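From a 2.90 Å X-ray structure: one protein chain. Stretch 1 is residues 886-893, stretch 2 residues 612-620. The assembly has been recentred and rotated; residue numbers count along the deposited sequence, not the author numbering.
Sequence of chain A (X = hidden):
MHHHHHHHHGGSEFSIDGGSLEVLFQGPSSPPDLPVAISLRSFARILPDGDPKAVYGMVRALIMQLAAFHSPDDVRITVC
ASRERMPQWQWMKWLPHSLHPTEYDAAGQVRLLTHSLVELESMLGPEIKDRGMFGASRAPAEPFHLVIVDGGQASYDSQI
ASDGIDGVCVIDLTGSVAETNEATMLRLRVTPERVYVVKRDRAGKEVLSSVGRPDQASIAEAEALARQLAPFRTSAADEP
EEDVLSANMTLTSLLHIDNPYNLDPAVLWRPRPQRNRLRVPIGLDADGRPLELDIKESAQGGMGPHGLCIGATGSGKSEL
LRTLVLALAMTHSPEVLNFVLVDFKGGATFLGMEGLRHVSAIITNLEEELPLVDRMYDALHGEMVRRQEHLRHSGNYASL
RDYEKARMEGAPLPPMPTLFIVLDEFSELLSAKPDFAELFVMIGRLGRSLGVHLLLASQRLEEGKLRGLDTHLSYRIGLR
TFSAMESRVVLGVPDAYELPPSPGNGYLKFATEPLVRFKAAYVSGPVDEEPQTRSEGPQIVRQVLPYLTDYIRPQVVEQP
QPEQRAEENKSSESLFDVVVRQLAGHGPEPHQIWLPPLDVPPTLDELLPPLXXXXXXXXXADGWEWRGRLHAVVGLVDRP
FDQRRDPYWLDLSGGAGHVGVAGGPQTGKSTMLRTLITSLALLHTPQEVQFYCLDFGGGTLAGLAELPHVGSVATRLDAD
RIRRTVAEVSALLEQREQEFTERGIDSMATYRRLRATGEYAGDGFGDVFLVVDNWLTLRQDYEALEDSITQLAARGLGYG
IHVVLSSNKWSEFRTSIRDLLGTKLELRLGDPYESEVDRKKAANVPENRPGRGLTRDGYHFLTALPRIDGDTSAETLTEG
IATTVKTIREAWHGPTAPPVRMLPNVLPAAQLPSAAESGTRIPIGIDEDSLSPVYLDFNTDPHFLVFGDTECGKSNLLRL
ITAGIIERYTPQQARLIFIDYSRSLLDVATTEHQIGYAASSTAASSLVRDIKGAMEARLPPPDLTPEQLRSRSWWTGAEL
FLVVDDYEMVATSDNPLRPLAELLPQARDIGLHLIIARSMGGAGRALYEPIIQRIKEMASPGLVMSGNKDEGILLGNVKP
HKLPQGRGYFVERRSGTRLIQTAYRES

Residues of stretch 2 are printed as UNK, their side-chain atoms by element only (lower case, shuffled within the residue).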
# COMPACT_ATOMS: atom_id res chain seq x y z
N LYS A 886 -7.19 -13.47 14.57
CA LYS A 886 -7.79 -14.24 15.66
C LYS A 886 -7.86 -13.41 16.94
O LYS A 886 -8.84 -13.49 17.68
CB LYS A 886 -6.98 -15.52 15.91
CG LYS A 886 -7.58 -16.43 16.97
CD LYS A 886 -6.64 -17.58 17.30
CE LYS A 886 -7.29 -18.55 18.26
NZ LYS A 886 -7.99 -17.85 19.37
N THR A 887 -6.83 -12.62 17.17
CA THR A 887 -6.74 -11.81 18.38
C THR A 887 -7.76 -10.67 18.37
O THR A 887 -8.41 -10.40 19.38
CB THR A 887 -5.33 -11.22 18.56
OG1 THR A 887 -4.36 -12.25 18.40
CG2 THR A 887 -5.19 -10.59 19.94
N ILE A 888 -7.89 -10.01 17.22
CA ILE A 888 -8.79 -8.87 17.09
C ILE A 888 -10.25 -9.29 17.15
O ILE A 888 -11.07 -8.63 17.78
CB ILE A 888 -8.53 -8.10 15.78
CG1 ILE A 888 -7.06 -7.68 15.69
CG2 ILE A 888 -9.43 -6.88 15.69
CD1 ILE A 888 -6.73 -6.93 14.42
N ARG A 889 -10.58 -10.39 16.48
CA ARG A 889 -11.95 -10.87 16.42
C ARG A 889 -12.46 -11.28 17.80
O ARG A 889 -13.57 -10.93 18.19
CB ARG A 889 -12.07 -12.04 15.45
CG ARG A 889 -13.50 -12.48 15.19
CD ARG A 889 -13.57 -13.69 14.26
NE ARG A 889 -13.14 -14.92 14.92
CZ ARG A 889 -11.95 -15.48 14.74
NH1 ARG A 889 -11.07 -14.92 13.92
NH2 ARG A 889 -11.64 -16.60 15.37
N GLU A 890 -11.64 -12.03 18.52
CA GLU A 890 -12.02 -12.55 19.83
C GLU A 890 -12.03 -11.45 20.90
O GLU A 890 -12.59 -11.64 21.98
CB GLU A 890 -11.07 -13.67 20.25
CG GLU A 890 -11.20 -14.93 19.42
CD GLU A 890 -10.21 -16.01 19.82
OE1 GLU A 890 -9.34 -15.73 20.67
OE2 GLU A 890 -10.31 -17.13 19.29
N ALA A 891 -11.42 -10.32 20.58
CA ALA A 891 -11.39 -9.19 21.51
C ALA A 891 -12.60 -8.29 21.31
O ALA A 891 -12.91 -7.44 22.15
CB ALA A 891 -10.11 -8.41 21.35
N TRP A 892 -13.28 -8.46 20.18
CA TRP A 892 -14.46 -7.66 19.86
C TRP A 892 -15.74 -8.45 20.05
O TRP A 892 -15.96 -9.46 19.38
CB TRP A 892 -14.37 -7.12 18.44
CG TRP A 892 -15.59 -6.36 18.02
CD1 TRP A 892 -16.60 -6.80 17.23
CD2 TRP A 892 -15.93 -5.02 18.40
NE1 TRP A 892 -17.55 -5.82 17.08
CE2 TRP A 892 -17.16 -4.72 17.79
CE3 TRP A 892 -15.31 -4.05 19.20
CZ2 TRP A 892 -17.79 -3.48 17.95
CZ3 TRP A 892 -15.93 -2.83 19.35
CH2 TRP A 892 -17.16 -2.55 18.73
N HIS A 893 -16.60 -7.98 20.95
CA HIS A 893 -17.85 -8.66 21.25
C HIS A 893 -19.05 -7.77 20.96
O HIS A 893 -19.91 -7.57 21.82
CB HIS A 893 -17.87 -9.12 22.71
CG HIS A 893 -16.66 -9.92 23.10
ND1 HIS A 893 -16.54 -11.26 22.84
CD2 HIS A 893 -15.53 -9.55 23.74
CE1 HIS A 893 -15.38 -11.70 23.30
NE2 HIS A 893 -14.75 -10.68 23.85
N UNK A 612 -3.89 -3.97 23.92
CA UNK A 612 -4.61 -4.77 24.91
C UNK A 612 -6.10 -4.84 24.60
O UNK A 612 -6.68 -3.89 24.08
c UNK A 612 -4.40 -4.18 26.31
o UNK A 612 -4.90 -2.86 26.38
N UNK A 613 -6.73 -5.99 24.92
CA UNK A 613 -8.18 -6.16 24.73
C UNK A 613 -8.98 -5.22 25.62
O UNK A 613 -9.18 -5.50 26.80
c UNK A 613 -7.26 -7.97 26.00
c UNK A 613 -6.10 -7.20 25.46
c UNK A 613 -8.41 -7.62 25.13
N UNK A 614 -9.43 -4.10 25.05
CA UNK A 614 -10.14 -3.08 25.81
C UNK A 614 -11.61 -3.42 25.99
O UNK A 614 -12.15 -4.31 25.34
c UNK A 614 -10.00 -1.72 25.13
o UNK A 614 -10.74 -0.73 25.82
N UNK A 615 -12.27 -2.69 26.89
CA UNK A 615 -13.69 -2.86 27.13
C UNK A 615 -14.51 -2.08 26.11
O UNK A 615 -14.47 -0.85 26.09
c UNK A 615 -14.05 -2.43 28.54
N UNK A 616 -15.24 -2.81 25.27
CA UNK A 616 -16.08 -2.22 24.23
C UNK A 616 -15.28 -1.32 23.29
O UNK A 616 -15.77 -0.28 22.84
c UNK A 616 -17.23 -1.43 24.85
N UNK A 617 -14.05 -1.72 22.99
CA UNK A 617 -13.20 -1.01 22.05
C UNK A 617 -12.32 -1.98 21.27
O UNK A 617 -11.59 -1.58 20.36
c UNK A 617 -13.92 1.94 21.97
c UNK A 617 -12.34 0.03 22.76
n UNK A 617 -12.36 2.47 23.41
n UNK A 617 -13.99 3.28 22.27
c UNK A 617 -12.89 1.42 22.69
c UNK A 617 -13.04 3.58 23.14
N UNK A 618 -12.38 -3.25 21.65
CA UNK A 618 -11.63 -4.29 20.97
C UNK A 618 -10.15 -4.23 21.25
O UNK A 618 -9.69 -3.41 22.04
N UNK A 619 -9.39 -5.11 20.60
CA UNK A 619 -7.94 -5.15 20.76
C UNK A 619 -7.32 -3.89 20.17
O UNK A 619 -7.14 -3.79 18.96
c UNK A 619 -4.91 -6.55 19.53
c UNK A 619 -3.59 -6.80 19.86
c UNK A 619 -5.57 -7.03 21.77
c UNK A 619 -7.36 -6.40 20.11
c UNK A 619 -3.27 -7.16 21.15
c UNK A 619 -4.25 -7.28 22.11
o UNK A 619 -1.95 -7.41 21.49
c UNK A 619 -5.92 -6.67 20.48
N UNK A 620 -7.00 -2.94 21.03
CA UNK A 620 -6.48 -1.65 20.59
C UNK A 620 -5.59 -1.02 21.64
O UNK A 620 -5.48 -1.52 22.76
c UNK A 620 -8.40 -0.30 21.51
o UNK A 620 -7.11 0.51 19.65
c UNK A 620 -7.63 -0.68 20.25

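Position 612 carries one carbon followed by one oxygen, a primary hydroxyl. Its CA-to-CB bond points away from stretch 1 and the side chain touches nothing there: this is Ser 612, a small polar residue that suits a partly exposed site. The backbone does the work: its N donates to O of position 620 at 3.1 Å, and its O accepts from N of position 620 at 3.2 Å, so the two ends of the stretch are paired.

Position 613 has three carbons that close a ring onto its own backbone N. The bond to CB points toward stretch 1, and CB of 613 lies 4.2 Å from CB of Ala 891. The closed ring identifies Pro 613. Its ring of carbons offers a compact apolar surface to the CB methyl of Ala 891.

Position 614 again has one carbon and one oxygen. The CA-to-CB bond points sideways, and the side chain stays clear of stretch 1. This is Ser 614, whose short polar side chain fits a partly exposed place, while the backbone N donates to O of position 618 at 3.1 Å, drawing the loop between them closed.

Positions 615 and 616 each show a single carbon, and both CA-to-CB bonds point away from stretch 1. Position 616 makes its approach through the main chain, with its C 4.3 Å from CZ3 of Trp 892. They are Ala 615 and Ala 616, both exposed, where a small methyl is easily accommodated; the phi/psi of 57/37 at Ala 616 helps the chain to turn.

Position 617 has one carbon leading to a five-membered ring of three carbons and two nitrogens, an imidazole. The CA-to-CB bond points away from stretch 1; the backbone C of 617, 4.2 Å from CZ3 of Trp 892, lies near the plane of the indole at its edge. This is His 617, whose bulk, with CB pointing away, does not obstruct that backbone approach.

Position 618 has no side-chain atoms. The bare backbone comes close: N of 618 is 3.9 Å from CE3 of Trp 892, and CA of 618 is 3.6 Å from O of Ala 891, a CA-H...O contact that is almost straight at the hydrogen (177°). This is Gly 618. Its phi of 72° by itself favours glycine, and an ideal CB would sit only 3.5 Å from CE3 of Trp 892, which is tight.

Position 619 bears one carbon and a six-carbon ring with one oxygen, a phenol. Its CB packs 3.6 Å from CB of Ala 891 and 4.2 Å from CA of Ile 888. The broad ring offers a face to Thr 887, whose CG2 stands 3.8 Å from the ring centroid of 619, 2° off the normal, in a CH-pi contact. This is Tyr 619, its flat aromatic face suited to receiving a methyl.

Position 620 has one carbon carrying an oxygen and a carbon, and lies out of reach of stretch 1. The branch is that of Thr 620; though the residue is buried, its hydroxyl is hydrogen-bonded elsewhere in the structure.

The contact buries 335 Å² without a hydrogen bond between the stretches. The methyl of Ala 891 packs against Tyr 619 and Pro 613, while its backbone O receives the CA-H...O contact from Gly 618; the CG2 methyl of Thr 887 sits over one face of the Tyr 619 ring, and the Trp 892 edge abuts the loop backbone. Close packing and the CA-H...O contact hold the two stretches together.

Stretch 2 (612-620) SPSAAHGYT
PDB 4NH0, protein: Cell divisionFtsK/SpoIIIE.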